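Local coordinates for EGF family domain-containing protein (Toxoplasma gondii, PDB 4Z80) that probably takes part in host-cell invasion by the parasite, binding a segment of the rhoptry neck protein RON2L1 in an AMA-RON2 pair of the moving junction, at residues K223-T226 with P232-N235; A152-Y157 with K218-K223; H122-P127 with D310-F315; T159-N164 with T263-Y268. One frame throughout, in Å; residues are numbered along the deposited sequence.

Contact 1. Residues K223-T226 with P232-N235; sequences KGQT and PPYN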
loop_
_atom_site.group_PDB
_atom_site.type_symbol
_atom_site.label_atom_id
_atom_site.label_comp_id
_atom_site.label_asym_id
_atom_site.label_seq_id
_atom_site.Cartn_x
_atom_site.Cartn_y
_atom_site.Cartn_z
ATOM N N LYS A 223 12.476 -22.160 -5.188
ATOM C CA LYS A 223 12.819 -23.582 -5.193
ATOM C C LYS A 223 14.260 -23.854 -5.580
ATOM O O LYS A 223 14.911 -24.728 -5.000
ATOM C CB LYS A 223 11.905 -24.342 -6.150
ATOM C CG LYS A 223 12.187 -25.839 -6.203
ATOM C CD LYS A 223 11.184 -26.536 -7.092
ATOM C CE LYS A 223 11.254 -28.040 -6.925
ATOM N NZ LYS A 223 11.366 -28.755 -8.228
ATOM N N GLY A 224 14.758 -23.121 -6.568
ATOM C CA GLY A 224 16.042 -23.447 -7.158
ATOM C C GLY A 224 15.866 -24.594 -8.139
ATOM O O GLY A 224 14.785 -25.167 -8.262
ATOM N N GLN A 225 16.947 -24.937 -8.824
ATOM C CA GLN A 225 16.896 -25.912 -9.906
ATOM C C GLN A 225 16.971 -27.354 -9.433
ATOM O O GLN A 225 16.710 -28.273 -10.206
ATOM C CB GLN A 225 18.043 -25.650 -10.878
ATOM C CG GLN A 225 17.880 -24.383 -11.695
ATOM C CD GLN A 225 17.336 -24.669 -13.078
ATOM O OE1 GLN A 225 18.053 -25.164 -13.953
ATOM N NE2 GLN A 225 16.058 -24.376 -13.278
ATOM N N THR A 226 17.341 -27.552 -8.174
ATOM C CA THR A 226 17.537 -28.901 -7.647
ATOM C C THR A 226 16.294 -29.390 -6.904
ATOM O O THR A 226 15.323 -28.651 -6.747
ATOM C CB THR A 226 18.763 -28.956 -6.708
ATOM O OG1 THR A 226 18.378 -28.609 -5.370
ATOM C CG2 THR A 226 19.867 -28.012 -7.189
ATOM N N PRO A 232 20.780 -23.462 -4.238
ATOM C CA PRO A 232 21.293 -23.018 -5.541
ATOM C C PRO A 232 21.577 -24.188 -6.474
ATOM O O PRO A 232 21.746 -25.309 -5.997
ATOM C CB PRO A 232 22.599 -22.286 -5.192
ATOM C CG PRO A 232 22.622 -22.165 -3.690
ATOM C CD PRO A 232 21.755 -23.241 -3.154
ATOM N N PRO A 233 21.658 -23.931 -7.787
ATOM C CA PRO A 233 21.517 -22.634 -8.461
ATOM C C PRO A 233 20.067 -22.231 -8.706
ATOM O O PRO A 233 19.159 -23.044 -8.548
ATOM C CB PRO A 233 22.245 -22.861 -9.787
ATOM C CG PRO A 233 22.019 -24.300 -10.068
ATOM C CD PRO A 233 22.050 -24.990 -8.735
ATOM N N TYR A 234 19.868 -20.976 -9.097
ATOM C CA TYR A 234 18.536 -20.433 -9.327
ATOM C C TYR A 234 18.396 -20.010 -10.777
ATOM O O TYR A 234 19.392 -19.761 -11.457
ATOM C CB TYR A 234 18.276 -19.245 -8.382
ATOM C CG TYR A 234 18.556 -19.598 -6.943
ATOM C CD1 TYR A 234 17.636 -20.321 -6.198
ATOM C CD2 TYR A 234 19.755 -19.239 -6.340
ATOM C CE1 TYR A 234 17.893 -20.673 -4.898
ATOM C CE2 TYR A 234 20.019 -19.577 -5.035
ATOM C CZ TYR A 234 19.086 -20.302 -4.319
ATOM O OH TYR A 234 19.348 -20.659 -3.015
ATOM N N ASN A 235 17.157 -19.939 -11.249
ATOM C CA ASN A 235 16.891 -19.516 -12.615
ATOM C C ASN A 235 15.648 -18.647 -12.645
ATOM O O ASN A 235 14.620 -19.030 -13.188
ATOM C CB ASN A 235 16.734 -20.734 -13.539
ATOM C CG ASN A 235 16.822 -20.369 -15.017
ATOM O OD1 ASN A 235 17.406 -19.349 -15.387
ATOM N ND2 ASN A 235 16.244 -21.209 -15.868
#

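Contact 2. Residues A152-Y157 with K218-K223; sequences AMYAGY and KGYDYK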
loop_
_atom_site.group_PDB
_atom_site.type_symbol
_atom_site.label_atom_id
_atom_site.label_comp_id
_atom_site.label_asym_id
_atom_site.label_seq_id
_atom_site.Cartn_x
_atom_site.Cartn_y
_atom_site.Cartn_z
ATOM N N ALA A 152 6.970 -5.285 -5.871
ATOM C CA ALA A 152 6.174 -6.254 -5.125
ATOM C C ALA A 152 7.017 -7.048 -4.142
ATOM O O ALA A 152 8.134 -7.445 -4.438
ATOM C CB ALA A 152 5.468 -7.201 -6.076
ATOM N N MET A 153 6.461 -7.296 -2.963
ATOM C CA MET A 153 7.162 -8.086 -1.962
ATOM C C MET A 153 7.302 -9.530 -2.443
ATOM O O MET A 153 6.502 -10.006 -3.250
ATOM C CB MET A 153 6.423 -8.021 -0.623
ATOM C CG MET A 153 7.144 -8.683 0.539
ATOM S SD MET A 153 8.824 -8.055 0.707
ATOM C CE MET A 153 9.352 -8.951 2.171
ATOM N N TYR A 154 8.330 -10.208 -1.940
ATOM C CA TYR A 154 8.536 -11.628 -2.216
ATOM C C TYR A 154 7.262 -12.409 -1.950
ATOM O O TYR A 154 6.483 -12.073 -1.060
ATOM C CB TYR A 154 9.690 -12.170 -1.365
ATOM C CG TYR A 154 10.960 -11.361 -1.509
ATOM C CD1 TYR A 154 11.676 -11.366 -2.700
ATOM C CD2 TYR A 154 11.435 -10.593 -0.461
ATOM C CE1 TYR A 154 12.831 -10.621 -2.846
ATOM C CE2 TYR A 154 12.598 -9.849 -0.591
ATOM C CZ TYR A 154 13.289 -9.865 -1.784
ATOM O OH TYR A 154 14.451 -9.123 -1.919
ATOM N N ALA A 155 7.050 -13.459 -2.735
ATOM C CA ALA A 155 5.806 -14.214 -2.654
ATOM C C ALA A 155 5.611 -14.890 -1.304
ATOM O O ALA A 155 4.485 -15.030 -0.829
ATOM C CB ALA A 155 5.767 -15.253 -3.746
ATOM N N GLY A 156 6.703 -15.333 -0.705
ATOM C CA GLY A 156 6.638 -16.040 0.557
ATOM C C GLY A 156 8.031 -16.363 1.045
ATOM O O GLY A 156 9.026 -16.048 0.383
ATOM N N TYR A 157 8.109 -16.987 2.214
ATOM C CA TYR A 157 9.388 -17.332 2.824
ATOM C C TYR A 157 9.154 -18.485 3.801
ATOM O O TYR A 157 8.249 -18.417 4.632
ATOM C CB TYR A 157 10.010 -16.116 3.527
ATOM C CG TYR A 157 11.259 -16.448 4.303
ATOM C CD1 TYR A 157 12.421 -16.850 3.656
ATOM C CD2 TYR A 157 11.276 -16.367 5.687
ATOM C CE1 TYR A 157 13.562 -17.166 4.376
ATOM C CE2 TYR A 157 12.409 -16.674 6.408
ATOM C CZ TYR A 157 13.541 -17.078 5.756
ATOM O OH TYR A 157 14.661 -17.389 6.495
ATOM N N LYS A 218 6.168 -12.054 -12.010
ATOM C CA LYS A 218 7.580 -12.398 -12.031
ATOM C C LYS A 218 8.181 -12.243 -10.643
ATOM O O LYS A 218 8.168 -11.149 -10.070
ATOM C CB LYS A 218 8.327 -11.521 -13.043
ATOM C CG LYS A 218 7.912 -11.786 -14.484
ATOM C CD LYS A 218 8.412 -10.701 -15.433
ATOM C CE LYS A 218 7.625 -10.695 -16.743
ATOM N NZ LYS A 218 6.184 -10.356 -16.533
ATOM N N GLY A 219 8.718 -13.336 -10.105
ATOM C CA GLY A 219 9.226 -13.348 -8.745
ATOM C C GLY A 219 10.460 -14.214 -8.568
ATOM O O GLY A 219 10.975 -14.806 -9.519
ATOM N N TYR A 220 10.941 -14.277 -7.337
ATOM C CA TYR A 220 12.182 -14.974 -7.056
ATOM C C TYR A 220 11.980 -16.477 -7.143
ATOM O O TYR A 220 10.875 -16.980 -6.963
ATOM C CB TYR A 220 12.742 -14.567 -5.687
ATOM C CG TYR A 220 12.252 -15.305 -4.448
ATOM C CD1 TYR A 220 11.017 -15.025 -3.873
ATOM C CD2 TYR A 220 13.077 -16.222 -3.807
ATOM C CE1 TYR A 220 10.605 -15.668 -2.719
ATOM C CE2 TYR A 220 12.674 -16.867 -2.655
ATOM C CZ TYR A 220 11.436 -16.591 -2.118
ATOM O OH TYR A 220 11.046 -17.232 -0.963
ATOM N N ASP A 221 13.067 -17.164 -7.481
ATOM C CA ASP A 221 13.083 -18.616 -7.616
ATOM C C ASP A 221 13.265 -19.234 -6.232
ATOM O O ASP A 221 14.386 -19.451 -5.779
ATOM C CB ASP A 221 14.201 -19.023 -8.577
ATOM C CG ASP A 221 14.280 -20.522 -8.794
ATOM O OD1 ASP A 221 13.422 -21.251 -8.259
ATOM O OD2 ASP A 221 15.202 -20.955 -9.517
ATOM N N TYR A 222 12.152 -19.492 -5.554
ATOM C CA TYR A 222 12.199 -19.972 -4.179
ATOM C C TYR A 222 12.745 -21.391 -4.138
ATOM O O TYR A 222 13.385 -21.779 -3.173
ATOM C CB TYR A 222 10.805 -19.931 -3.523
ATOM C CG TYR A 222 9.903 -21.064 -3.961
ATOM C CD1 TYR A 222 9.994 -22.320 -3.365
ATOM C CD2 TYR A 222 8.980 -20.887 -4.978
ATOM C CE1 TYR A 222 9.193 -23.364 -3.780
ATOM C CE2 TYR A 222 8.170 -21.921 -5.394
ATOM C CZ TYR A 222 8.280 -23.158 -4.793
ATOM O OH TYR A 222 7.474 -24.191 -5.209
ATOM N N LYS A 223 12.476 -22.160 -5.188
ATOM C CA LYS A 223 12.819 -23.582 -5.193
ATOM C C LYS A 223 14.260 -23.854 -5.580
ATOM O O LYS A 223 14.911 -24.728 -5.000
ATOM C CB LYS A 223 11.905 -24.342 -6.150
ATOM C CG LYS A 223 12.187 -25.839 -6.203
ATOM C CD LYS A 223 11.184 -26.536 -7.092
ATOM C CE LYS A 223 11.254 -28.040 -6.925
ATOM N NZ LYS A 223 11.366 -28.755 -8.228
#

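Contact 3. Residues H122-P127 with D310-F315; sequences HANVMP and DDTNAF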
loop_
_atom_site.group_PDB
_atom_site.type_symbol
_atom_site.label_atom_id
_atom_site.label_comp_id
_atom_site.label_asym_id
_atom_site.label_seq_id
_atom_site.Cartn_x
_atom_site.Cartn_y
_atom_site.Cartn_z
ATOM N N HIS A 122 14.211 -6.588 -5.807
ATOM C CA HIS A 122 15.529 -7.200 -5.742
ATOM C C HIS A 122 16.296 -6.516 -4.610
ATOM O O HIS A 122 17.185 -5.702 -4.855
ATOM C CB HIS A 122 16.276 -7.060 -7.072
ATOM C CG HIS A 122 17.574 -7.805 -7.115
ATOM N ND1 HIS A 122 17.794 -8.858 -7.976
ATOM C CD2 HIS A 122 18.707 -7.680 -6.382
ATOM C CE1 HIS A 122 19.011 -9.339 -7.781
ATOM N NE2 HIS A 122 19.584 -8.645 -6.815
ATOM N N ALA A 123 15.940 -6.832 -3.368
ATOM C CA ALA A 123 16.566 -6.171 -2.225
ATOM C C ALA A 123 17.766 -6.945 -1.665
ATOM O O ALA A 123 18.254 -6.625 -0.583
ATOM C CB ALA A 123 15.534 -5.939 -1.121
ATOM N N ASN A 124 18.244 -7.945 -2.407
ATOM C CA ASN A 124 19.405 -8.747 -2.010
ATOM C C ASN A 124 19.128 -9.498 -0.703
ATOM O O ASN A 124 19.893 -9.413 0.264
ATOM C CB ASN A 124 20.653 -7.872 -1.886
ATOM C CG ASN A 124 21.008 -7.183 -3.193
ATOM O OD1 ASN A 124 21.113 -7.830 -4.235
ATOM N ND2 ASN A 124 21.169 -5.867 -3.146
ATOM N N VAL A 125 18.024 -10.240 -0.708
ATOM C CA VAL A 125 17.548 -10.983 0.456
ATOM C C VAL A 125 17.528 -12.496 0.211
ATOM O O VAL A 125 17.971 -13.254 1.071
ATOM C CB VAL A 125 16.129 -10.524 0.855
ATOM C CG1 VAL A 125 15.550 -11.390 1.978
ATOM C CG2 VAL A 125 16.157 -9.058 1.285
ATOM N N MET A 126 17.023 -12.921 -0.951
ATOM C CA MET A 126 16.785 -14.341 -1.235
ATOM C C MET A 126 17.896 -14.927 -2.104
ATOM O O MET A 126 18.224 -14.368 -3.145
ATOM C CB MET A 126 15.436 -14.537 -1.941
ATOM C CG MET A 126 14.229 -13.994 -1.177
ATOM S SD MET A 126 14.049 -14.752 0.454
ATOM C CE MET A 126 12.515 -13.995 1.006
ATOM N N PRO A 127 18.459 -16.075 -1.702
ATOM C CA PRO A 127 18.130 -16.885 -0.524
ATOM C C PRO A 127 18.697 -16.299 0.757
ATOM O O PRO A 127 19.819 -15.797 0.767
ATOM C CB PRO A 127 18.787 -18.227 -0.833
ATOM C CG PRO A 127 19.992 -17.844 -1.632
ATOM C CD PRO A 127 19.521 -16.705 -2.505
ATOM N N ASP A 310 21.696 -2.533 -13.987
ATOM C CA ASP A 310 22.201 -3.776 -13.399
ATOM C C ASP A 310 22.746 -3.576 -11.983
ATOM O O ASP A 310 23.093 -4.543 -11.298
ATOM C CB ASP A 310 23.304 -4.362 -14.276
ATOM C CG ASP A 310 22.815 -4.725 -15.655
ATOM O OD1 ASP A 310 21.736 -5.345 -15.756
ATOM O OD2 ASP A 310 23.510 -4.386 -16.636
ATOM N N ASP A 311 22.835 -2.323 -11.552
ATOM C CA ASP A 311 23.455 -1.976 -10.271
ATOM C C ASP A 311 22.516 -2.284 -9.116
ATOM O O ASP A 311 21.547 -1.560 -8.901
ATOM C CB ASP A 311 23.839 -0.493 -10.279
ATOM C CG ASP A 311 24.579 -0.053 -9.023
ATOM O OD1 ASP A 311 24.732 -0.850 -8.076
ATOM O OD2 ASP A 311 25.008 1.122 -8.993
ATOM N N THR A 312 22.802 -3.353 -8.375
ATOM C CA THR A 312 21.901 -3.786 -7.313
ATOM C C THR A 312 21.980 -2.884 -6.083
ATOM O O THR A 312 21.215 -3.070 -5.131
ATOM C CB THR A 312 22.170 -5.247 -6.893
ATOM O OG1 THR A 312 23.509 -5.379 -6.392
ATOM C CG2 THR A 312 21.983 -6.176 -8.080
ATOM N N ASN A 313 22.871 -1.897 -6.104
ATOM C CA ASN A 313 22.903 -0.909 -5.029
ATOM C C ASN A 313 22.148 0.367 -5.406
ATOM O O ASN A 313 22.031 1.285 -4.591
ATOM C CB ASN A 313 24.346 -0.576 -4.643
ATOM C CG ASN A 313 24.452 -0.025 -3.231
ATOM O OD1 ASN A 313 24.980 1.066 -3.014
ATOM N ND2 ASN A 313 23.924 -0.774 -2.262
ATOM N N ALA A 314 21.619 0.420 -6.628
ATOM C CA ALA A 314 20.850 1.578 -7.069
ATOM C C ALA A 314 19.366 1.368 -6.795
ATOM O O ALA A 314 18.910 0.240 -6.573
ATOM C CB ALA A 314 21.086 1.850 -8.554
ATOM N N PHE A 315 18.635 2.476 -6.761
ATOM C CA PHE A 315 17.189 2.462 -6.614
ATOM C C PHE A 315 16.585 3.151 -7.828
ATOM O O PHE A 315 17.123 4.140 -8.327
ATOM C CB PHE A 315 16.750 3.148 -5.309
ATOM C CG PHE A 315 15.375 2.735 -4.839
ATOM C CD1 PHE A 315 14.237 3.343 -5.352
ATOM C CD2 PHE A 315 15.218 1.729 -3.889
ATOM C CE1 PHE A 315 12.968 2.952 -4.936
ATOM C CE2 PHE A 315 13.942 1.341 -3.469
ATOM C CZ PHE A 315 12.827 1.959 -3.986
HETATM O O HOH W 1 18.725 -3.764 -5.691
#

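Contact 4. Residues T159-N164 with T263-Y268; sequences THCPYN and THCWPY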
loop_
_atom_site.group_PDB
_atom_site.type_symbol
_atom_site.label_atom_id
_atom_site.label_comp_id
_atom_site.label_asym_id
_atom_site.label_seq_id
_atom_site.Cartn_x
_atom_site.Cartn_y
_atom_site.Cartn_z
ATOM N N THR A 159 8.165 -22.659 4.443
ATOM C CA THR A 159 6.962 -23.346 3.969
ATOM C C THR A 159 5.682 -22.645 4.411
ATOM O O THR A 159 4.666 -22.708 3.720
ATOM C CB THR A 159 6.906 -24.821 4.446
ATOM O OG1 THR A 159 7.056 -24.884 5.869
ATOM C CG2 THR A 159 7.994 -25.633 3.781
ATOM N N HIS A 160 5.728 -21.987 5.562
ATOM C CA HIS A 160 4.542 -21.342 6.113
ATOM C C HIS A 160 4.946 -20.370 7.211
ATOM O O HIS A 160 6.076 -20.397 7.701
ATOM C CB HIS A 160 3.557 -22.390 6.654
ATOM C CG HIS A 160 4.109 -23.199 7.784
ATOM N ND1 HIS A 160 5.016 -24.219 7.593
ATOM C CD2 HIS A 160 3.888 -23.135 9.119
ATOM C CE1 HIS A 160 5.334 -24.746 8.764
ATOM N NE2 HIS A 160 4.664 -24.106 9.706
ATOM N N CYS A 161 4.008 -19.501 7.568
ATOM C CA CYS A 161 4.209 -18.492 8.587
ATOM C C CYS A 161 3.063 -18.554 9.600
ATOM O O CYS A 161 1.900 -18.544 9.203
ATOM C CB CYS A 161 4.280 -17.106 7.949
ATOM S SG CYS A 161 4.484 -15.805 9.174
ATOM N N PRO A 162 3.377 -18.625 10.906
ATOM C CA PRO A 162 4.705 -18.686 11.531
ATOM C C PRO A 162 5.337 -20.059 11.333
ATOM O O PRO A 162 4.666 -21.062 11.587
ATOM C CB PRO A 162 4.410 -18.421 13.011
ATOM C CG PRO A 162 3.027 -18.944 13.200
ATOM C CD PRO A 162 2.302 -18.637 11.917
ATOM N N TYR A 163 6.585 -20.115 10.885
ATOM C CA TYR A 163 7.183 -21.408 10.553
ATOM C C TYR A 163 7.384 -22.277 11.799
ATOM O O TYR A 163 7.254 -23.501 11.726
ATOM C CB TYR A 163 8.520 -21.242 9.824
ATOM C CG TYR A 163 9.212 -22.577 9.618
ATOM C CD1 TYR A 163 8.816 -23.436 8.600
ATOM C CD2 TYR A 163 10.227 -22.994 10.469
ATOM C CE1 TYR A 163 9.424 -24.667 8.422
ATOM C CE2 TYR A 163 10.844 -24.220 10.297
ATOM C CZ TYR A 163 10.439 -25.051 9.276
ATOM O OH TYR A 163 11.056 -26.275 9.124
ATOM N N ASN A 164 7.728 -21.660 12.926
ATOM C CA ASN A 164 7.825 -22.400 14.185
ATOM C C ASN A 164 7.167 -21.618 15.314
ATOM O O ASN A 164 6.791 -20.463 15.137
ATOM C CB ASN A 164 9.290 -22.729 14.514
ATOM C CG ASN A 164 10.130 -21.500 14.819
ATOM O OD1 ASN A 164 9.704 -20.597 15.534
ATOM N ND2 ASN A 164 11.351 -21.479 14.297
ATOM N N THR A 263 4.270 -9.082 8.975
ATOM C CA THR A 263 5.608 -8.543 9.214
ATOM C C THR A 263 6.630 -9.601 9.634
ATOM O O THR A 263 7.727 -9.675 9.075
ATOM C CB THR A 263 5.547 -7.443 10.299
ATOM O OG1 THR A 263 4.893 -6.285 9.754
ATOM C CG2 THR A 263 6.938 -7.057 10.820
ATOM N N HIS A 264 6.278 -10.429 10.610
ATOM C CA HIS A 264 7.267 -11.344 11.176
ATOM C C HIS A 264 7.483 -12.598 10.340
ATOM O O HIS A 264 8.303 -13.442 10.693
ATOM C CB HIS A 264 6.877 -11.716 12.604
ATOM C CG HIS A 264 6.919 -10.548 13.531
ATOM N ND1 HIS A 264 8.083 -9.859 13.789
ATOM C CD2 HIS A 264 5.942 -9.917 14.221
ATOM C CE1 HIS A 264 7.824 -8.857 14.610
ATOM N NE2 HIS A 264 6.533 -8.872 14.888
ATOM N N CYS A 265 6.761 -12.708 9.232
ATOM C CA CYS A 265 6.969 -13.791 8.276
ATOM C C CYS A 265 8.246 -13.606 7.468
ATOM O O CYS A 265 8.722 -14.548 6.845
ATOM C CB CYS A 265 5.786 -13.891 7.317
ATOM S SG CYS A 265 4.173 -14.090 8.109
ATOM N N TRP A 266 8.784 -12.387 7.462
ATOM C CA TRP A 266 9.966 -12.078 6.667
ATOM C C TRP A 266 11.209 -12.103 7.532
ATOM O O TRP A 266 11.167 -11.721 8.702
ATOM C CB TRP A 266 9.833 -10.710 5.993
ATOM C CG TRP A 266 8.528 -10.531 5.320
ATOM C CD1 TRP A 266 7.563 -9.629 5.649
ATOM C CD2 TRP A 266 8.020 -11.274 4.204
ATOM N NE1 TRP A 266 6.489 -9.757 4.808
ATOM C CE2 TRP A 266 6.743 -10.760 3.911
ATOM C CE3 TRP A 266 8.522 -12.320 3.422
ATOM C CZ2 TRP A 266 5.957 -11.255 2.866
ATOM C CZ3 TRP A 266 7.738 -12.810 2.383
ATOM C CH2 TRP A 266 6.474 -12.279 2.116
ATOM N N PRO A 267 12.338 -12.537 6.959
ATOM C CA PRO A 267 13.559 -12.612 7.758
ATOM C C PRO A 267 14.214 -11.252 7.945
ATOM O O PRO A 267 14.221 -10.438 7.015
ATOM C CB PRO A 267 14.452 -13.528 6.930
ATOM C CG PRO A 267 14.054 -13.247 5.535
ATOM C CD PRO A 267 12.570 -12.966 5.568
ATOM N N TYR A 268 14.743 -11.011 9.139
ATOM C CA TYR A 268 15.613 -9.871 9.376
ATOM C C TYR A 268 16.866 -10.291 10.129
ATOM O O TYR A 268 16.791 -10.949 11.168
ATOM C CB TYR A 268 14.911 -8.762 10.169
ATOM C CG TYR A 268 15.907 -7.704 10.585
ATOM C CD1 TYR A 268 16.484 -6.863 9.639
ATOM C CD2 TYR A 268 16.318 -7.585 11.905
ATOM C CE1 TYR A 268 17.419 -5.920 10.002
ATOM C CE2 TYR A 268 17.259 -6.640 12.275
ATOM C CZ TYR A 268 17.799 -5.809 11.317
ATOM O OH TYR A 268 18.736 -4.869 11.670
#

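Contact 1. Residues K223-T226 with P232-N235
Gln225 and Pro233 are joined by the one hydrogen bond between the segments: Gln225 N donates to Pro233 O over 2.9 Å with an N-H...O angle of 155°. The carbonyl is met almost head-on, 167° at its oxygen. Two short-range bonds stiffen the first segment: Asp221 OD1 accepts from Gly224 N, and Thr226 OG1 is bonded to His228 N. On the second, the phenolic OH of Tyr234 is anchored on Gly230 O.

Both segments belong to one irregular loop between the short antiparallel strands 218-219 and 238-239, which folds back to pair 223-226 with 232-235. The peptide bond before Pro233 is cis.

The remaining contacts are van der Waals and lie largely at the surface. Gly224, with a positive phi, brings its CA obliquely to the Tyr234 ring, 3.6 Å from Tyr234 CD1. Thr226 turns its methyl, not its hydroxyl, to the other segment, and CG2 rests 3.5 Å from Pro232 O. The Gln225 chain bends at chi2 and brings NE2 within 3.7 Å of Asn235 CB, with the two amide planes steeply inclined. Within 232-235 itself, Pro232 CA lies 3.6 Å above one face of the Tyr234 ring, toward its rim.

Contact 2. Residues A152-Y157 with K218-K223
Tyr220 and Tyr154 meet through different first torsions. In Tyr220 CG stands between the backbone N and the carbonyl carbon (chi1 86°), which sends the ring across to the other segment; in Tyr154 CG lies opposite the carbonyl carbon (chi1 -53°), bringing one ring edge up against it, while the backbone places CB nearby. The result is an offset edge-to-face pair in which Tyr154 supplies the edge and Tyr220 the face: the centroids are 5.6 Å apart and the planes stand at 80°. The touching atoms are Tyr154 CD1 and Tyr220 CD1, at 3.9 Å, and Tyr154 CB with Tyr220 CE1, also at 3.9 Å.

Beyond the pair, Tyr220 reaches on to the backbone. Its OH donates to Gly156 O over 2.7 Å, arriving from above the carbonyl plane and not along a lone pair. Ala155 N lies near the plane of the same ring, at its edge, 4.2 Å from Tyr220 CE1. The buried phenol therefore has a polar partner, and the bond at its far end helps to fix the direction of the side chain. Tyr154 OH is bonded to Ala123 N, so this ring too is held at its tip. One residue past Gly156, the OH of Tyr157 reaches Ser11 O of the bound RON2L1 peptide chain.

Strand 218-219, paired antiparallel with 238-239, thus delivers Tyr220 onto the long loop between strands 101-104 and 160-161, and that loop is also bonded through Met153 to Leu291 at the end of strand 289-291.

Contact 3. Residues H122-P127 with D310-F315
Thr312 carries the whole of its side of this contact, facing both His122 and Asn124. The closer-packed part is at the imidazole: with His122 CG anti to the backbone N (chi1 -173°), the ring swings toward Thr312, and CG2 of Thr312 stands 3.7 Å from His122 NE2. The methyl approaches obliquely. At the other nitrogen the ring is held by a bond between ND1 and Val144 O. A water bridges the two backbones, donating to His122 O and to Thr312 O, each over 2.6 Å.

Thr312 is presented by a type I beta turn running from Asp311 to Ala314, closed by Ala314 N to Asp311 O at 3.0 Å. An Asx turn is superposed on it: Asp311 OD1 accepts from Asn313 N over 2.9 Å, met from above the carboxylate plane.

The side at Asn124 is looser. Asn124 ND2 gives a weak hydrogen bond to Thr312 O, 3.4 Å long and bent to 144°, so that this oxygen has both the amide and the water as partners. The amide otherwise only approaches the threonine, Asn124 OD1 lying 3.9 Å from Thr312 CB. Thr312 itself is exposed to solvent. Asn124 has left-handed backbone angles, and its loop is also held by Glu143: OE1 takes Asn124 N, while OE2 takes both Val125 N and Met126 N.

Contact 4. Residues T159-N164 with T263-Y268
Just ahead of the Cys161–Cys265 disulfide that joins the segments, the shortest polar bond is that between Thr159 OG1 and His160 ND1, 2.8 Å, for which either atom could be the donor. Thr159 OG1 also lies in the plane of the Tyr163 ring, at its edge, and Tyr163 CA stands 3.7 Å above one face of the His160 imidazole. A cis peptide bond precedes Pro162.

Across the contact the link is covalent, Cys161 SG to Cys265 SG at 2.0 Å, and the two cysteines account for nearly all the burial. SG of Cys161 is anti to its own backbone N (chi1 178°), which carries it toward Cys265; SG of Cys265 instead sits opposite the carbonyl carbon (chi1 -56°). The torsion about the S-S bond is -80°, a left-handed sense close to the relaxed value, and the bond holds the two CA atoms 5.5 Å apart. Cys265 ends the 3-10 segment 263-265; Trp266 N, just after it, makes a weak bond of 3.3 Å to Thr263 O.

The disulfide lies beside the surface that binds the RON2L1 peptide, which is bonded by Tyr163 on one segment and by His264, Trp266 and Tyr268 on the other.

The crosslink ties strand 160-161, which pairs antiparallel with 192-193, to the loop that follows helix 252-262. Helix 165-172 lies against both segments: Asn164 is its N-cap, with OD1 accepting from Val167 N, while its Met172 is touched by the side chains of Cys161 and His264.

Overall arrangement
Contacts 1, 2 and 3 are mutually in touch. Contact 1 shares Lys223 with contact 2, their centres about 13 Å apart, and Asn235 N lies 2.8 Å from Asp221 OD2, a probable hydrogen bond; it meets contact 3 where Tyr234 OH is 3.2 Å from Pro127 CG. Contact 3, its centre likewise about 13 Å from that of contact 2, packs through Met126 CB, 3.4 Å from Tyr220 CD2. Contact 4 crosses contact 2 in sequence, their centres about 14 Å apart, and Met153 CE approaches Trp266 CD2 to 3.4 Å. The RON2L1 peptide chain bonds Tyr157 of contact 2 and several residues of contact 4, whereas contacts 1 and 3 do not touch it.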